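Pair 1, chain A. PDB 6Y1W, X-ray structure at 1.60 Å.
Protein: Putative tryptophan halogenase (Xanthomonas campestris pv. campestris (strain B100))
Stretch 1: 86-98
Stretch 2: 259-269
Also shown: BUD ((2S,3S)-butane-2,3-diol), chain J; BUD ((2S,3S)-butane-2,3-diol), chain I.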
# COMPACT_ATOMS: atom_id res chain seq x y z
N ALA A 86 -25.16 3.69 -20.33
CA ALA A 86 -24.59 3.93 -19.01
C ALA A 86 -24.90 5.32 -18.46
O ALA A 86 -25.08 6.28 -19.21
CB ALA A 86 -23.07 3.73 -19.02
N THR A 87 -24.92 5.42 -17.13
CA THR A 87 -25.00 6.72 -16.45
C THR A 87 -23.84 6.84 -15.47
O THR A 87 -23.10 5.88 -15.23
CB THR A 87 -26.35 6.90 -15.70
OG1 THR A 87 -26.43 5.94 -14.63
CG2 THR A 87 -27.58 6.69 -16.66
N PHE A 88 -23.70 8.01 -14.87
CA PHE A 88 -22.63 8.20 -13.90
C PHE A 88 -23.08 7.84 -12.49
O PHE A 88 -24.26 7.98 -12.13
CB PHE A 88 -22.11 9.65 -13.94
CG PHE A 88 -21.40 9.98 -15.22
CD1 PHE A 88 -20.06 9.58 -15.41
CD2 PHE A 88 -22.05 10.64 -16.25
CE1 PHE A 88 -19.39 9.84 -16.60
CE2 PHE A 88 -21.37 10.90 -17.46
CZ PHE A 88 -20.05 10.51 -17.62
N LYS A 89 -22.10 7.41 -11.68
CA LYS A 89 -22.33 7.04 -10.29
C LYS A 89 -21.31 7.73 -9.42
O LYS A 89 -20.12 7.64 -9.71
CB LYS A 89 -22.18 5.51 -10.13
CG LYS A 89 -22.28 5.06 -8.67
CD LYS A 89 -21.97 3.57 -8.56
CE LYS A 89 -21.86 3.17 -7.06
NZ LYS A 89 -21.13 1.83 -6.94
N VAL A 90 -21.78 8.41 -8.36
CA VAL A 90 -20.86 9.03 -7.40
C VAL A 90 -20.96 8.43 -6.01
O VAL A 90 -20.23 8.86 -5.11
CB VAL A 90 -21.03 10.56 -7.33
CG1 VAL A 90 -20.70 11.19 -8.68
CG2 VAL A 90 -22.48 10.91 -6.91
N GLY A 91 -21.85 7.46 -5.79
CA GLY A 91 -21.97 6.90 -4.45
C GLY A 91 -23.15 5.94 -4.36
O GLY A 91 -23.83 5.67 -5.36
N ILE A 92 -23.38 5.45 -3.13
CA ILE A 92 -24.46 4.53 -2.81
C ILE A 92 -25.25 5.14 -1.65
O ILE A 92 -24.66 5.50 -0.62
CB ILE A 92 -23.94 3.14 -2.37
CG1 ILE A 92 -23.10 2.52 -3.50
CG2 ILE A 92 -25.08 2.19 -2.04
CD1 ILE A 92 -22.47 1.16 -3.16
N ALA A 93 -26.58 5.21 -1.80
CA ALA A 93 -27.42 5.68 -0.70
C ALA A 93 -27.86 4.48 0.11
O ALA A 93 -28.57 3.59 -0.40
CB ALA A 93 -28.62 6.47 -1.23
N PHE A 94 -27.41 4.43 1.38
CA PHE A 94 -27.73 3.32 2.27
C PHE A 94 -28.91 3.71 3.13
O PHE A 94 -28.77 4.55 4.02
CB PHE A 94 -26.52 2.95 3.13
CG PHE A 94 -25.52 2.12 2.39
CD1 PHE A 94 -25.73 0.74 2.27
CD2 PHE A 94 -24.44 2.70 1.73
CE1 PHE A 94 -24.83 -0.07 1.51
CE2 PHE A 94 -23.52 1.89 1.00
CZ PHE A 94 -23.74 0.52 0.87
N GLU A 95 -30.06 3.13 2.85
CA GLU A 95 -31.30 3.43 3.57
C GLU A 95 -31.67 2.29 4.51
O GLU A 95 -31.68 1.11 4.10
CB GLU A 95 -32.42 3.70 2.57
CG GLU A 95 -32.19 4.93 1.73
CD GLU A 95 -33.29 5.20 0.73
OE1 GLU A 95 -34.14 4.32 0.51
OE2 GLU A 95 -33.31 6.33 0.17
N HIS A 96 -31.97 2.64 5.78
CA HIS A 96 -32.51 1.72 6.79
C HIS A 96 -31.45 0.73 7.31
O HIS A 96 -31.82 -0.32 7.86
CB HIS A 96 -33.73 0.91 6.28
CG HIS A 96 -34.92 1.74 5.87
ND1 HIS A 96 -35.62 2.56 6.73
CD2 HIS A 96 -35.58 1.79 4.68
CE1 HIS A 96 -36.63 3.13 6.07
NE2 HIS A 96 -36.63 2.66 4.83
N TRP A 97 -30.16 1.03 7.15
CA TRP A 97 -29.11 0.12 7.63
C TRP A 97 -28.76 0.42 9.09
O TRP A 97 -28.75 -0.50 9.93
CB TRP A 97 -27.85 0.23 6.73
CG TRP A 97 -28.07 -0.42 5.39
CD1 TRP A 97 -28.64 0.15 4.28
CD2 TRP A 97 -27.73 -1.76 5.01
NE1 TRP A 97 -28.71 -0.76 3.26
CE2 TRP A 97 -28.15 -1.94 3.67
CE3 TRP A 97 -27.11 -2.83 5.67
CZ2 TRP A 97 -28.00 -3.13 2.99
CZ3 TRP A 97 -26.97 -4.03 5.00
CH2 TRP A 97 -27.41 -4.17 3.66
N ARG A 98 -28.44 1.68 9.39
CA ARG A 98 -28.14 2.05 10.76
C ARG A 98 -29.33 1.74 11.67
O ARG A 98 -29.18 1.11 12.72
CB ARG A 98 -27.78 3.53 10.85
CG ARG A 98 -27.26 3.88 12.25
CD ARG A 98 -27.77 5.16 12.80
NE ARG A 98 -27.32 5.31 14.18
CZ ARG A 98 -26.61 6.35 14.61
NH1 ARG A 98 -26.27 7.30 13.76
NH2 ARG A 98 -26.22 6.41 15.88
N ALA A 259 -35.69 11.83 -14.08
CA ALA A 259 -34.30 11.95 -14.47
C ALA A 259 -33.46 10.96 -13.67
O ALA A 259 -33.75 10.65 -12.51
CB ALA A 259 -33.82 13.38 -14.24
N PRO A 260 -32.39 10.44 -14.28
CA PRO A 260 -31.56 9.45 -13.57
C PRO A 260 -30.78 10.10 -12.43
O PRO A 260 -30.07 11.08 -12.63
CB PRO A 260 -30.62 8.93 -14.67
CG PRO A 260 -30.54 10.11 -15.66
CD PRO A 260 -31.94 10.68 -15.66
N VAL A 261 -30.90 9.51 -11.23
CA VAL A 261 -30.07 9.96 -10.11
C VAL A 261 -28.61 9.57 -10.34
O VAL A 261 -28.27 8.86 -11.30
CB VAL A 261 -30.58 9.40 -8.78
CG1 VAL A 261 -32.04 9.90 -8.46
CG2 VAL A 261 -30.51 7.83 -8.72
N THR A 262 -27.72 10.09 -9.48
CA THR A 262 -26.28 9.85 -9.60
C THR A 262 -25.77 8.83 -8.59
O THR A 262 -24.56 8.67 -8.45
CB THR A 262 -25.48 11.14 -9.43
OG1 THR A 262 -25.91 11.80 -8.24
CG2 THR A 262 -25.66 12.11 -10.68
N PHE A 263 -26.67 8.08 -7.95
CA PHE A 263 -26.26 7.11 -6.95
C PHE A 263 -26.99 5.80 -7.19
O PHE A 263 -28.05 5.74 -7.81
CB PHE A 263 -26.53 7.65 -5.53
CG PHE A 263 -27.97 7.99 -5.28
CD1 PHE A 263 -28.86 7.00 -4.91
CD2 PHE A 263 -28.45 9.29 -5.49
CE1 PHE A 263 -30.19 7.29 -4.72
CE2 PHE A 263 -29.79 9.59 -5.32
CZ PHE A 263 -30.67 8.61 -4.93
N THR A 264 -26.39 4.72 -6.69
CA THR A 264 -27.05 3.43 -6.54
C THR A 264 -27.76 3.46 -5.21
O THR A 264 -27.22 3.99 -4.24
CB THR A 264 -25.99 2.32 -6.57
OG1 THR A 264 -25.41 2.25 -7.88
CG2 THR A 264 -26.60 0.98 -6.15
N ARG A 265 -28.98 2.91 -5.15
CA ARG A 265 -29.69 2.85 -3.88
C ARG A 265 -29.60 1.45 -3.31
O ARG A 265 -29.80 0.47 -4.03
CB ARG A 265 -31.16 3.27 -4.05
CG ARG A 265 -31.87 3.54 -2.72
CD ARG A 265 -33.25 4.12 -2.99
NE ARG A 265 -34.19 3.07 -3.37
CZ ARG A 265 -35.38 3.30 -3.92
NH1 ARG A 265 -35.75 4.56 -4.17
NH2 ARG A 265 -36.18 2.27 -4.21
N ALA A 266 -29.28 1.36 -2.00
CA ALA A 266 -29.21 0.09 -1.26
C ALA A 266 -30.15 0.22 -0.08
O ALA A 266 -29.77 0.80 0.95
CB ALA A 266 -27.79 -0.18 -0.78
N ARG A 267 -31.37 -0.32 -0.21
CA ARG A 267 -32.41 -0.07 0.78
C ARG A 267 -32.63 -1.34 1.59
O ARG A 267 -33.20 -2.31 1.08
CB ARG A 267 -33.71 0.36 0.10
CG ARG A 267 -34.86 0.58 1.14
CD ARG A 267 -36.15 0.99 0.41
NE ARG A 267 -36.01 2.39 0.00
CZ ARG A 267 -36.92 3.04 -0.72
NH1 ARG A 267 -38.02 2.39 -1.13
NH2 ARG A 267 -36.73 4.32 -1.02
N ALA A 268 -32.23 -1.30 2.87
CA ALA A 268 -32.40 -2.48 3.72
C ALA A 268 -33.87 -2.69 4.08
O ALA A 268 -34.64 -1.75 4.19
CB ALA A 268 -31.58 -2.32 5.00
N ASP A 269 -34.24 -3.97 4.25
CA ASP A 269 -35.59 -4.34 4.64
C ASP A 269 -35.48 -5.27 5.85
O ASP A 269 -34.55 -5.13 6.65
CB ASP A 269 -36.33 -5.00 3.47
CG ASP A 269 -37.85 -4.91 3.63
OD1 ASP A 269 -38.40 -3.79 3.45
OD2 ASP A 269 -38.45 -5.95 3.99
C1 BUD J . -40.01 -0.64 6.79
O1 BUD J . -39.98 -3.09 6.80
C2 BUD J . -39.24 -1.93 6.50
O2 BUD J . -37.50 -3.28 7.29
C3 BUD J . -38.00 -1.99 7.39
C4 BUD J . -36.93 -1.03 6.88
C1 BUD I . -39.13 -10.99 2.51
O1 BUD I . -39.23 -9.58 4.40
C2 BUD I . -38.33 -10.24 3.56
O2 BUD I . -36.99 -8.27 3.75
C3 BUD I . -37.46 -9.20 2.84
C4 BUD I . -36.24 -9.90 2.23
O HOH W 1 -35.34 7.21 -1.19

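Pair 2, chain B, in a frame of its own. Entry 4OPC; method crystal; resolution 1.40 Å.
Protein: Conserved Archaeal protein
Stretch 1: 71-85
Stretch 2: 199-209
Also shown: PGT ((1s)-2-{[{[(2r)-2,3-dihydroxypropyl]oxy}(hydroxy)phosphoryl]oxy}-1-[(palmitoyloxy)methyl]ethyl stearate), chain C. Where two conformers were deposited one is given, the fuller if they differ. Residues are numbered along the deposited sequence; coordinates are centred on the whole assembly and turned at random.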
# COMPACT_ATOMS: atom_id res chain seq x y z
N GLU B 71 -16.38 7.63 -9.31
CA GLU B 71 -17.70 7.24 -8.85
C GLU B 71 -18.25 8.22 -7.83
O GLU B 71 -19.45 8.50 -7.83
CB GLU B 71 -17.67 5.82 -8.27
CG GLU B 71 -17.24 4.76 -9.28
CD GLU B 71 -17.61 3.37 -8.84
OE1 GLU B 71 -16.70 2.54 -8.63
OE2 GLU B 71 -18.82 3.09 -8.69
N ASN B 72 -17.39 8.75 -6.97
CA ASN B 72 -17.85 9.64 -5.91
C ASN B 72 -16.73 10.52 -5.39
O ASN B 72 -15.61 10.04 -5.15
CB ASN B 72 -18.47 8.80 -4.78
CG ASN B 72 -19.17 9.64 -3.72
OD1 ASN B 72 -19.88 10.59 -4.03
ND2 ASN B 72 -18.98 9.26 -2.46
N LYS B 73 -17.01 11.80 -5.21
CA LYS B 73 -16.03 12.72 -4.65
C LYS B 73 -16.00 12.63 -3.13
O LYS B 73 -17.05 12.64 -2.49
CB LYS B 73 -16.33 14.16 -5.10
CG LYS B 73 -15.38 15.21 -4.53
CD LYS B 73 -13.95 14.95 -4.98
CE LYS B 73 -12.96 15.83 -4.22
NZ LYS B 73 -11.56 15.47 -4.54
N ILE B 74 -14.81 12.54 -2.56
CA ILE B 74 -14.63 12.39 -1.12
C ILE B 74 -14.08 13.67 -0.49
O ILE B 74 -13.12 14.25 -1.00
CB ILE B 74 -13.67 11.23 -0.80
CG1 ILE B 74 -14.22 9.92 -1.37
CG2 ILE B 74 -13.43 11.10 0.70
CD1 ILE B 74 -15.62 9.60 -0.89
N ASN B 75 -14.69 14.10 0.61
CA ASN B 75 -14.26 15.31 1.30
C ASN B 75 -13.66 15.06 2.67
O ASN B 75 -13.16 15.98 3.32
CB ASN B 75 -15.42 16.31 1.41
CG ASN B 75 -15.77 16.92 0.07
OD1 ASN B 75 -14.89 17.23 -0.73
ND2 ASN B 75 -17.06 17.07 -0.19
N GLY B 76 -13.70 13.81 3.12
CA GLY B 76 -13.10 13.47 4.40
C GLY B 76 -13.43 12.08 4.89
O GLY B 76 -14.02 11.28 4.17
N ILE B 77 -13.04 11.81 6.13
CA ILE B 77 -13.25 10.51 6.76
C ILE B 77 -13.87 10.70 8.14
O ILE B 77 -13.47 11.59 8.89
CB ILE B 77 -11.93 9.75 6.92
CG1 ILE B 77 -11.31 9.45 5.55
CG2 ILE B 77 -12.14 8.44 7.70
CD1 ILE B 77 -9.98 8.72 5.63
N LYS B 78 -14.86 9.87 8.46
CA LYS B 78 -15.40 9.80 9.81
C LYS B 78 -14.86 8.53 10.46
O LYS B 78 -15.10 7.43 9.96
CB LYS B 78 -16.93 9.77 9.77
CG LYS B 78 -17.58 10.98 9.11
CD LYS B 78 -17.73 12.15 10.05
CE LYS B 78 -18.52 13.27 9.40
NZ LYS B 78 -18.72 14.42 10.32
N LEU B 79 -14.12 8.69 11.55
CA LEU B 79 -13.50 7.57 12.26
C LEU B 79 -14.29 7.29 13.54
O LEU B 79 -14.41 8.17 14.39
CB LEU B 79 -12.05 7.91 12.59
CG LEU B 79 -11.29 6.87 13.39
CD1 LEU B 79 -11.03 5.67 12.51
CD2 LEU B 79 -9.97 7.44 13.90
N TYR B 80 -14.80 6.07 13.67
CA TYR B 80 -15.69 5.70 14.77
C TYR B 80 -14.99 4.86 15.83
O TYR B 80 -14.29 3.90 15.53
CB TYR B 80 -16.87 4.88 14.25
CG TYR B 80 -17.86 5.63 13.39
CD1 TYR B 80 -17.53 6.04 12.10
CD2 TYR B 80 -19.14 5.86 13.83
CE1 TYR B 80 -18.43 6.71 11.31
CE2 TYR B 80 -20.06 6.53 13.04
CZ TYR B 80 -19.70 6.95 11.78
OH TYR B 80 -20.63 7.62 10.99
N SER B 81 -15.21 5.22 17.09
CA SER B 81 -14.75 4.40 18.21
C SER B 81 -15.50 3.06 18.22
O SER B 81 -16.59 2.94 17.65
CB SER B 81 -15.00 5.14 19.52
OG SER B 81 -16.39 5.31 19.71
N PRO B 82 -14.93 2.04 18.88
CA PRO B 82 -15.62 0.75 18.99
C PRO B 82 -17.05 0.85 19.50
O PRO B 82 -17.91 0.17 18.96
CB PRO B 82 -14.73 -0.03 19.96
CG PRO B 82 -13.35 0.48 19.65
CD PRO B 82 -13.53 1.96 19.33
N ASP B 83 -17.30 1.69 20.50
CA ASP B 83 -18.66 1.86 21.01
C ASP B 83 -19.54 2.81 20.19
O ASP B 83 -20.71 3.02 20.51
CB ASP B 83 -18.66 2.23 22.50
CG ASP B 83 -18.00 3.58 22.80
OD1 ASP B 83 -17.81 4.43 21.90
OD2 ASP B 83 -17.70 3.83 24.00
N MET B 84 -18.95 3.36 19.13
CA MET B 84 -19.61 4.29 18.21
C MET B 84 -20.09 5.56 18.87
O MET B 84 -20.85 6.34 18.28
CB MET B 84 -20.74 3.61 17.45
CG MET B 84 -20.24 2.53 16.50
SD MET B 84 -21.60 1.89 15.52
CE MET B 84 -20.75 0.63 14.58
N GLN B 85 -19.63 5.80 20.10
CA GLN B 85 -20.01 7.02 20.80
C GLN B 85 -19.12 8.22 20.46
O GLN B 85 -19.49 9.36 20.72
CB GLN B 85 -20.06 6.78 22.32
CG GLN B 85 -21.10 5.73 22.73
CD GLN B 85 -21.14 5.51 24.22
OE1 GLN B 85 -20.77 6.38 25.00
NE2 GLN B 85 -21.58 4.32 24.63
N ASP B 199 -24.25 11.90 4.48
CA ASP B 199 -22.92 12.46 4.29
C ASP B 199 -22.11 11.56 3.36
O ASP B 199 -21.02 11.09 3.71
CB ASP B 199 -22.21 12.62 5.63
CG ASP B 199 -22.89 13.62 6.52
OD1 ASP B 199 -23.34 14.67 6.00
OD2 ASP B 199 -22.99 13.37 7.74
N HIS B 200 -22.65 11.33 2.17
CA HIS B 200 -22.06 10.36 1.26
C HIS B 200 -20.69 10.79 0.70
O HIS B 200 -20.01 10.00 0.07
CB HIS B 200 -23.02 10.01 0.12
CG HIS B 200 -23.05 11.02 -0.99
ND1 HIS B 200 -23.68 12.24 -0.86
CD2 HIS B 200 -22.54 10.99 -2.24
CE1 HIS B 200 -23.55 12.92 -1.98
NE2 HIS B 200 -22.86 12.18 -2.84
N ASP B 201 -20.29 12.04 0.97
CA ASP B 201 -18.95 12.49 0.62
C ASP B 201 -17.90 12.15 1.68
O ASP B 201 -16.72 12.48 1.53
CB ASP B 201 -18.92 13.99 0.27
CG ASP B 201 -19.50 14.87 1.38
OD1 ASP B 201 -20.35 14.40 2.16
OD2 ASP B 201 -19.10 16.05 1.45
N TYR B 202 -18.31 11.47 2.74
CA TYR B 202 -17.38 11.04 3.78
C TYR B 202 -17.25 9.53 3.84
O TYR B 202 -18.25 8.81 3.92
CB TYR B 202 -17.79 11.60 5.15
CG TYR B 202 -17.41 13.05 5.32
CD1 TYR B 202 -18.16 14.06 4.72
CD2 TYR B 202 -16.28 13.41 6.04
CE1 TYR B 202 -17.80 15.39 4.86
CE2 TYR B 202 -15.92 14.74 6.19
CZ TYR B 202 -16.68 15.72 5.59
OH TYR B 202 -16.31 17.03 5.74
N LEU B 203 -16.01 9.04 3.82
CA LEU B 203 -15.74 7.64 4.12
C LEU B 203 -15.99 7.38 5.60
O LEU B 203 -15.87 8.29 6.42
CB LEU B 203 -14.29 7.30 3.83
CG LEU B 203 -13.79 7.64 2.42
CD1 LEU B 203 -12.33 7.24 2.32
CD2 LEU B 203 -14.63 6.97 1.35
N ARG B 204 -16.34 6.14 5.93
CA ARG B 204 -16.48 5.75 7.33
C ARG B 204 -15.51 4.63 7.64
O ARG B 204 -15.43 3.64 6.92
CB ARG B 204 -17.90 5.30 7.65
CG ARG B 204 -18.97 6.31 7.28
CD ARG B 204 -20.36 5.73 7.48
NE ARG B 204 -21.36 6.52 6.77
CZ ARG B 204 -22.65 6.20 6.69
NH1 ARG B 204 -23.10 5.09 7.26
NH2 ARG B 204 -23.48 6.99 6.02
N ILE B 205 -14.77 4.79 8.73
CA ILE B 205 -13.85 3.77 9.23
C ILE B 205 -14.25 3.46 10.66
O ILE B 205 -14.41 4.38 11.48
CB ILE B 205 -12.40 4.26 9.17
CG1 ILE B 205 -11.96 4.37 7.71
CG2 ILE B 205 -11.48 3.30 9.93
CD1 ILE B 205 -10.54 4.89 7.53
N PHE B 206 -14.45 2.18 10.97
CA PHE B 206 -14.91 1.75 12.28
C PHE B 206 -13.83 0.92 12.94
O PHE B 206 -13.51 -0.18 12.48
CB PHE B 206 -16.17 0.90 12.14
CG PHE B 206 -17.30 1.57 11.41
CD1 PHE B 206 -18.25 2.32 12.09
CD2 PHE B 206 -17.44 1.43 10.04
CE1 PHE B 206 -19.30 2.92 11.41
CE2 PHE B 206 -18.49 2.02 9.36
CZ PHE B 206 -19.41 2.77 10.05
N ILE B 207 -13.26 1.45 14.01
CA ILE B 207 -12.27 0.72 14.77
C ILE B 207 -12.99 -0.23 15.72
O ILE B 207 -13.91 0.17 16.42
CB ILE B 207 -11.39 1.67 15.58
CG1 ILE B 207 -10.80 2.73 14.66
CG2 ILE B 207 -10.30 0.89 16.29
CD1 ILE B 207 -9.98 2.16 13.52
N ASP B 208 -12.58 -1.50 15.74
CA ASP B 208 -13.15 -2.46 16.67
C ASP B 208 -12.31 -3.73 16.71
O ASP B 208 -12.27 -4.50 15.74
CB ASP B 208 -14.60 -2.78 16.30
CG ASP B 208 -15.34 -3.50 17.41
OD1 ASP B 208 -14.78 -4.45 18.01
OD2 ASP B 208 -16.49 -3.13 17.71
N GLN B 209 -11.65 -3.97 17.84
CA GLN B 209 -10.76 -5.12 17.96
C GLN B 209 -11.48 -6.46 18.04
O GLN B 209 -10.86 -7.51 17.86
CB GLN B 209 -9.80 -4.92 19.15
CG GLN B 209 -8.97 -3.66 19.03
CD GLN B 209 -8.31 -3.48 17.66
OE1 GLN B 209 -7.92 -4.45 17.00
NE2 GLN B 209 -8.18 -2.23 17.23
C48 PGT C . -4.38 -1.08 11.88
C47 PGT C . -3.34 -1.47 10.85
C46 PGT C . -4.01 -2.23 9.73
C45 PGT C . -5.13 -1.39 9.15
C44 PGT C . -5.39 -1.78 7.71
C43 PGT C . -6.68 -2.58 7.61
C42 PGT C . -6.82 -3.08 6.19
C41 PGT C . -7.05 -1.89 5.30
C40 PGT C . -7.83 -2.30 4.07
C39 PGT C . -8.61 -1.08 3.62
C38 PGT C . -7.66 0.06 3.37
C37 PGT C . -8.47 1.31 3.09
C36 PGT C . -7.51 2.42 2.73
C35 PGT C . -8.20 3.76 2.77
C34 PGT C . -7.22 4.83 2.35
C33 PGT C . -7.73 6.22 2.67
C32 PGT C . -7.34 7.21 1.59
C31 PGT C . -5.91 7.69 1.74
O31 PGT C . -5.16 7.59 0.78
O2 PGT C . -5.42 8.25 2.95
C2 PGT C . -5.33 9.66 3.03
C1 PGT C . -4.08 10.21 2.37
O3P PGT C . -3.36 9.34 1.52
P PGT C . -1.87 8.96 1.93
O1P PGT C . -1.93 8.74 3.42
O2P PGT C . -1.40 7.70 1.22
O4P PGT C . -0.83 10.12 1.62
C4 PGT C . -1.22 11.45 1.33
C5 PGT C . -0.02 12.36 1.21
O5 PGT C . -0.01 12.96 -0.07
C6 PGT C . 1.24 11.56 1.41
O6 PGT C . 1.94 11.39 0.20
C3 PGT C . -5.23 10.14 4.46
O3 PGT C . -6.39 9.89 5.22
C11 PGT C . -6.09 9.62 6.57
O11 PGT C . -5.29 10.31 7.17
C12 PGT C . -6.77 8.46 7.28
C13 PGT C . -6.69 8.63 8.78
C14 PGT C . -7.35 7.45 9.45
C15 PGT C . -6.31 6.43 9.87
C16 PGT C . -6.96 5.31 10.66
C17 PGT C . -6.19 5.11 11.94
C18 PGT C . -6.97 4.24 12.90
C19 PGT C . -6.33 4.29 14.28
C20 PGT C . -6.57 5.64 14.92
C21 PGT C . -7.29 5.46 16.24
C22 PGT C . -6.88 6.53 17.23
C23 PGT C . -7.09 6.00 18.63
C24 PGT C . -6.44 6.92 19.64
C25 PGT C . -5.51 6.12 20.53
C26 PGT C . -4.13 6.74 20.52
O HOH W 2 -21.92 11.96 -5.71
O HOH W 3 -16.48 1.03 15.55
O HOH W 4 -17.77 -1.31 16.14

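Both pairs join two parallel strands from distant parts of one chain, and 14 central residues superpose with an RMSD of 0.6 Å. The strand axes cross at -25° in pair 1 and -22° in pair 2. The register is the same: I92(A), A93(A), F94(A) and E95(A) lie beside T264(A), R265(A), A266(A) and R267(A), just as I77(B), K78(B), L79(B) and Y80(B) lie beside L203(B), R204(B), I205(B) and F206(B).

The hydrogen-bond ladder is also conserved. In each, alternate residues of stretch 1 bind both ways across the gap. A93(A) N donates to T264(A) O (2.8 Å) and A93(A) O accepts from A266(A) N (2.8 Å); at the matching position, K78(B) N donates to L203(B) O (2.8 Å) and K78(B) O accepts from I205(B) N (2.9 Å). E95(A) and Y80(B) repeat the pattern one step on. The ladder begins at V90(A) N to T262(A) O and at N75(B) N to D201(B) O, both 2.8 Å, immediately before the shared glycine, G91(A) or G76(B).

That glycine has different surroundings in the two pairs. The F263(A) side chain takes the p rotamer and meets A93(A), with CD1 3.7 Å from A93(A) CB. Its counterpart Y202(B) takes m, which lays the ring against the glycine backbone: Y202(B) CD2 is 3.3 Å from G76(B) C, and a CB on the glycine would clash with Y202(B) CE2. The K78(B) CE atom covers the opposite ring face from G76(B) N.

On the face carrying I92(A) and I77(B), whose side chains nearly coincide, the packing is apolar but differently apportioned. Pair 1 sets large groups against a small one: I92(A) CG2 lies 3.8 Å and F94(A) CE1 3.7 Å from A266(A) CB. Pair 2 has branched aliphatic chains on both strands, with I77(B) CG2 3.9 Å from I205(B) CD1 and L79(B) CD1 3.5 Å from I205(B) CG2. A lipid adjoins this packing, its C12 3.6 Å from I77(B) CD1.

The other face shows the sharpest change in chemistry. E95(A) and R267(A) form a salt bridge, E95(A) OE1 receiving R267(A) NE at 2.7 Å in the guanidinium plane, while a water accepts a weak bond from R267(A) NH2 and donates to E95(A) OE2. The equivalent Y80(B) and F206(B) fill the space with two rings, centroids 4.5 Å apart and planes oblique at 33°.

At the entrance to the ladder, V90(A) offers T262(A) only van der Waals contact between side chains, CG2 to OG1 at 3.8 Å, whereas N75(B) ND2 donates to D201(B) OD2 at 2.8 Å. Beyond the far end, W97(A), which has no counterpart, donates from NE1 to A266(A) O (3.0 Å) and receives A268(A) CB over its five-membered ring, 3.7 Å from the centroid. I207(B), matching A268(A), instead places CG1 3.6 Å from L79(B) CD1.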